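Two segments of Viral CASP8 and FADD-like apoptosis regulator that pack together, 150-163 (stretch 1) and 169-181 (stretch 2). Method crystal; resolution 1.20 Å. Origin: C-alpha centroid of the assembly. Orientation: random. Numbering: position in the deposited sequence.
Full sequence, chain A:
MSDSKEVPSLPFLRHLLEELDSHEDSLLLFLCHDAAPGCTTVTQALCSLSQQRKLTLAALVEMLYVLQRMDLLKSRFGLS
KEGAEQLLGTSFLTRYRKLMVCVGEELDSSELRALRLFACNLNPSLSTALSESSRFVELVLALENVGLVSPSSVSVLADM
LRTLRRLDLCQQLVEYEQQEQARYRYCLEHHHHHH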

# COMPACT_ATOMS: atom_id res chain seq x y z
N SER A 150 -6.73 -7.12 -8.74
CA SER A 150 -5.34 -7.55 -8.78
C SER A 150 -4.54 -6.33 -9.20
O SER A 150 -5.12 -5.30 -9.54
CB SER A 150 -5.15 -8.65 -9.82
OG SER A 150 -5.27 -8.11 -11.12
N PRO A 151 -3.20 -6.42 -9.19
CA PRO A 151 -2.41 -5.26 -9.60
C PRO A 151 -2.68 -4.79 -11.03
O PRO A 151 -2.38 -3.65 -11.38
CB PRO A 151 -0.97 -5.74 -9.39
CG PRO A 151 -1.11 -6.71 -8.25
CD PRO A 151 -2.35 -7.48 -8.64
N SER A 152 -3.26 -5.66 -11.85
CA SER A 152 -3.56 -5.33 -13.24
C SER A 152 -5.02 -4.95 -13.47
O SER A 152 -5.35 -4.36 -14.50
CB SER A 152 -3.21 -6.51 -14.15
OG SER A 152 -1.84 -6.85 -14.03
N SER A 153 -5.88 -5.27 -12.52
CA SER A 153 -7.30 -4.98 -12.66
C SER A 153 -7.92 -4.46 -11.37
O SER A 153 -8.01 -5.19 -10.38
CB SER A 153 -8.04 -6.25 -13.09
OG SER A 153 -9.44 -6.06 -13.09
N VAL A 154 -8.34 -3.20 -11.39
CA VAL A 154 -8.95 -2.60 -10.21
C VAL A 154 -10.31 -1.98 -10.55
O VAL A 154 -10.88 -1.26 -9.74
CB VAL A 154 -8.03 -1.51 -9.58
CG1 VAL A 154 -6.74 -2.15 -9.10
CG2 VAL A 154 -7.75 -0.41 -10.58
N SER A 155 -10.84 -2.29 -11.73
CA SER A 155 -12.12 -1.73 -12.15
C SER A 155 -13.27 -2.02 -11.19
O SER A 155 -14.18 -1.20 -11.06
CB SER A 155 -12.49 -2.21 -13.56
OG SER A 155 -12.68 -3.60 -13.62
N VAL A 156 -13.25 -3.17 -10.52
CA VAL A 156 -14.32 -3.48 -9.58
C VAL A 156 -14.31 -2.44 -8.46
O VAL A 156 -15.36 -1.94 -8.05
CB VAL A 156 -14.17 -4.90 -8.99
CG1 VAL A 156 -15.14 -5.09 -7.83
CG2 VAL A 156 -14.44 -5.94 -10.07
N LEU A 157 -13.12 -2.13 -7.96
CA LEU A 157 -12.98 -1.13 -6.91
C LEU A 157 -13.33 0.26 -7.43
O LEU A 157 -13.94 1.06 -6.73
CB LEU A 157 -11.56 -1.13 -6.35
CG LEU A 157 -11.35 -1.92 -5.05
CD1 LEU A 157 -9.88 -1.97 -4.71
CD2 LEU A 157 -12.16 -1.26 -3.93
N ALA A 158 -12.93 0.55 -8.67
CA ALA A 158 -13.25 1.84 -9.26
C ALA A 158 -14.77 1.98 -9.34
O ALA A 158 -15.33 3.04 -9.05
CB ALA A 158 -12.64 1.95 -10.66
N ASP A 159 -15.44 0.89 -9.73
CA ASP A 159 -16.90 0.88 -9.83
C ASP A 159 -17.53 1.14 -8.47
O ASP A 159 -18.53 1.86 -8.37
CB ASP A 159 -17.41 -0.46 -10.35
CG ASP A 159 -17.04 -0.73 -11.79
OD1 ASP A 159 -16.76 0.24 -12.53
OD2 ASP A 159 -17.06 -1.91 -12.19
N MET A 160 -16.97 0.54 -7.43
CA MET A 160 -17.48 0.72 -6.08
C MET A 160 -17.35 2.18 -5.66
O MET A 160 -18.26 2.75 -5.06
CB MET A 160 -16.73 -0.20 -5.11
CG MET A 160 -17.08 -1.67 -5.27
SD MET A 160 -15.90 -2.82 -4.51
CE MET A 160 -15.89 -2.24 -2.81
N LEU A 161 -16.21 2.78 -5.98
CA LEU A 161 -15.98 4.18 -5.63
C LEU A 161 -16.92 5.09 -6.42
O LEU A 161 -17.37 6.12 -5.90
CB LEU A 161 -14.51 4.54 -5.89
CG LEU A 161 -13.53 3.85 -4.94
CD1 LEU A 161 -12.12 3.91 -5.49
CD2 LEU A 161 -13.61 4.51 -3.56
N ARG A 162 -17.21 4.72 -7.66
CA ARG A 162 -18.12 5.52 -8.48
C ARG A 162 -19.52 5.48 -7.86
O ARG A 162 -20.20 6.50 -7.77
CB ARG A 162 -18.18 4.99 -9.91
CG ARG A 162 -18.98 5.88 -10.85
CD ARG A 162 -19.10 5.30 -12.26
NE ARG A 162 -17.79 5.11 -12.89
CZ ARG A 162 -17.21 3.93 -13.06
NH1 ARG A 162 -17.81 2.82 -12.65
NH2 ARG A 162 -16.02 3.85 -13.64
N THR A 163 -19.94 4.30 -7.41
CA THR A 163 -21.25 4.14 -6.79
C THR A 163 -21.35 5.02 -5.54
O THR A 163 -22.41 5.57 -5.23
CB THR A 163 -21.48 2.67 -6.38
OG1 THR A 163 -21.41 1.84 -7.55
CG2 THR A 163 -22.85 2.51 -5.72
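Stretch 2 169-181: LCQQLVEYEQQEQ

Residues 169-181 are helical throughout, part of a helix that begins earlier in the chain and continues beyond it, and they lie nearly antiparallel to the helix 155-163 of the first stretch. The two axes approach to 8.2 Å with a signed crossing angle of -161°. Successive i to i+4 hydrogen bonds, from Leu-173 N to Leu-169 O (3.2 Å) through Gln-181 N to Glu-177 O (2.9 Å), hold the second helix in regular form. Because the directions oppose, the start of stretch 2 packs beside the later turns of the first helix, and its end reaches the loop that precedes that helix. The register is set by Ala-158 and Cys-170, whose CA atoms are 4.5 Å apart, and by Ser-153 and Glu-177, whose CA atoms are 6.3 Å apart. Together the stretches bury 696 Å².

Apolar contacts form the centre of the interface. Leu-173 points toward stretch 1 and is met by four of its residues: its CB lies 4.0 Å from both Val-154 CG2 and Ala-158 CB, while its CD2 lies 3.6 Å from Leu-157 CB and 3.8 Å from Leu-161 CD1. The small side chain of Ala-158 accompanies the close backbone approach here; its CB also lies 4.1 Å from Cys-170 SG and 4.1 Å from Val-174 CG2. One turn further along the first helix, Leu-161 packs on the beginning of stretch 2, with CD1 3.9 Å from Leu-169 CB and CB 4.2 Å from Cys-170 CB. At the other end, Val-154 CG2 approaches the edge of the Tyr-176 ring, 4.1 Å from CD2.

Two direct hydrogen bonds tie the second helix to the loop. The hydroxyl of Tyr-176 donates to the carbonyl of Pro-151, with OH and O 2.6 Å apart and the acceptor near the plane of the ring. Glu-177 leaves its backbone sideways, but an extended chi1 and chi2, both t, bring its carboxylate to the start of the first helix. There OE1 accepts a hydrogen bond from the N-cap residue, Val-154 N to Glu-177 OE1 being 2.9 Å with an angle of 158°; Ser-155 N lies 3.0 Å from the same OE1. The carboxylate thus sits where the first backbone amides of a helix lack partners within it.

Waters extend this polar end. One donates to both Ser-152 O (2.7 Å) and Glu-177 O (3.0 Å), joining the two backbones. A second links Ser-152 OG (2.8 Å) to Glu-180 OE1 (2.7 Å), and a third donates to Glu-177 OE2 (2.6 Å) while also bonding Ser-153 OG (2.7 Å) and Ser-155 OG (2.9 Å).

Arg-162 borders the opposite end of the contact. A salt bridge from its NH1 to Asp-159 OD1 (2.8 Å) anchors the guanidinium along its own helix, and Cys-170 SG lies over one face of that group, 3.5 Å from Arg-162 NH2.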

# COMPACT_ATOMS: atom_id res chain seq x y z
N LEU A 169 -11.73 9.51 -6.59
CA LEU A 169 -10.98 8.30 -6.27
C LEU A 169 -11.15 7.28 -7.39
O LEU A 169 -10.21 6.57 -7.74
CB LEU A 169 -11.46 7.72 -4.93
CG LEU A 169 -11.30 8.68 -3.74
CD1 LEU A 169 -11.84 8.02 -2.48
CD2 LEU A 169 -9.84 9.06 -3.56
N CYS A 170 -12.35 7.20 -7.95
CA CYS A 170 -12.61 6.30 -9.06
C CYS A 170 -11.63 6.62 -10.19
O CYS A 170 -11.00 5.73 -10.76
CB CYS A 170 -14.04 6.47 -9.57
SG CYS A 170 -14.44 5.56 -11.09
N GLN A 171 -11.52 7.91 -10.51
CA GLN A 171 -10.63 8.34 -11.58
C GLN A 171 -9.18 7.94 -11.33
O GLN A 171 -8.48 7.55 -12.26
CB GLN A 171 -10.73 9.85 -11.78
CG GLN A 171 -9.88 10.37 -12.92
CD GLN A 171 -10.07 11.86 -13.15
OE1 GLN A 171 -9.12 12.63 -13.10
NE2 GLN A 171 -11.31 12.25 -13.40
N GLN A 172 -8.72 8.05 -10.09
CA GLN A 172 -7.34 7.65 -9.79
C GLN A 172 -7.13 6.19 -10.14
O GLN A 172 -6.08 5.82 -10.67
CB GLN A 172 -7.02 7.87 -8.32
CG GLN A 172 -6.93 9.31 -7.89
CD GLN A 172 -6.46 9.43 -6.45
OE1 GLN A 172 -5.39 8.94 -6.10
NE2 GLN A 172 -7.25 10.08 -5.62
N LEU A 173 -8.11 5.35 -9.82
CA LEU A 173 -7.99 3.93 -10.11
C LEU A 173 -8.11 3.62 -11.60
O LEU A 173 -7.40 2.75 -12.10
CB LEU A 173 -9.02 3.12 -9.32
CG LEU A 173 -8.56 2.63 -7.95
CD1 LEU A 173 -8.29 3.80 -7.02
CD2 LEU A 173 -9.62 1.71 -7.36
N VAL A 174 -9.02 4.30 -12.29
CA VAL A 174 -9.17 4.08 -13.73
C VAL A 174 -7.88 4.48 -14.44
O VAL A 174 -7.38 3.76 -15.31
CB VAL A 174 -10.35 4.90 -14.31
CG1 VAL A 174 -10.32 4.86 -15.83
CG2 VAL A 174 -11.67 4.33 -13.80
N GLU A 175 -7.34 5.63 -14.05
CA GLU A 175 -6.10 6.10 -14.66
C GLU A 175 -4.95 5.15 -14.37
O GLU A 175 -4.11 4.91 -15.25
CB GLU A 175 -5.78 7.51 -14.17
CG GLU A 175 -6.70 8.56 -14.79
CD GLU A 175 -6.44 9.96 -14.29
OE1 GLU A 175 -7.03 10.91 -14.86
OE2 GLU A 175 -5.64 10.12 -13.34
N TYR A 176 -4.90 4.61 -13.16
CA TYR A 176 -3.86 3.66 -12.80
C TYR A 176 -3.96 2.42 -13.68
O TYR A 176 -2.96 1.95 -14.21
CB TYR A 176 -3.96 3.23 -11.34
CG TYR A 176 -3.17 1.97 -11.08
CD1 TYR A 176 -1.78 1.99 -11.06
CD2 TYR A 176 -3.81 0.72 -11.00
CE1 TYR A 176 -1.04 0.81 -10.99
CE2 TYR A 176 -3.07 -0.46 -10.94
CZ TYR A 176 -1.69 -0.40 -10.94
OH TYR A 176 -0.94 -1.56 -10.94
N GLU A 177 -5.17 1.88 -13.82
CA GLU A 177 -5.32 0.67 -14.62
C GLU A 177 -4.90 0.91 -16.06
O GLU A 177 -4.25 0.05 -16.66
CB GLU A 177 -6.76 0.15 -14.57
CG GLU A 177 -6.88 -1.22 -15.23
CD GLU A 177 -8.20 -1.92 -14.96
OE1 GLU A 177 -8.73 -1.79 -13.84
OE2 GLU A 177 -8.68 -2.62 -15.87
N GLN A 178 -5.25 2.06 -16.61
CA GLN A 178 -4.88 2.39 -17.97
C GLN A 178 -3.37 2.56 -18.10
O GLN A 178 -2.77 2.12 -19.09
CB GLN A 178 -5.60 3.66 -18.43
CG GLN A 178 -7.10 3.50 -18.58
CD GLN A 178 -7.46 2.41 -19.56
OE1 GLN A 178 -7.50 1.23 -19.20
NE2 GLN A 178 -7.71 2.79 -20.81
N GLN A 179 -2.74 3.17 -17.11
CA GLN A 179 -1.29 3.36 -17.12
C GLN A 179 -0.57 2.01 -17.05
O GLN A 179 0.41 1.78 -17.76
CB GLN A 179 -0.85 4.24 -15.95
CG GLN A 179 -1.20 5.71 -16.12
CD GLN A 179 -0.91 6.52 -14.88
OE1 GLN A 179 0.15 6.37 -14.26
NE2 GLN A 179 -1.83 7.40 -14.52
N GLU A 180 -1.06 1.13 -16.18
CA GLU A 180 -0.45 -0.19 -16.05
C GLU A 180 -0.61 -0.99 -17.34
O GLU A 180 0.32 -1.67 -17.77
CB GLU A 180 -1.09 -0.95 -14.88
CG GLU A 180 -0.72 -2.43 -14.82
CD GLU A 180 0.78 -2.68 -14.67
OE1 GLU A 180 1.21 -3.82 -14.92
OE2 GLU A 180 1.52 -1.74 -14.30
N GLN A 181 -1.78 -0.90 -17.95
CA GLN A 181 -2.04 -1.60 -19.20
C GLN A 181 -1.10 -1.11 -20.30
O GLN A 181 -0.56 -1.91 -21.07
CB GLN A 181 -3.49 -1.39 -19.63
CG GLN A 181 -3.86 -2.04 -20.96
CD GLN A 181 -5.29 -1.76 -21.36
OE1 GLN A 181 -5.64 -0.64 -21.75
NE2 GLN A 181 -6.14 -2.77 -21.27
O HOH W 1 -3.87 -2.85 -16.24
O HOH W 2 -0.31 -5.69 -16.07
O HOH W 3 -10.34 -4.51 -15.06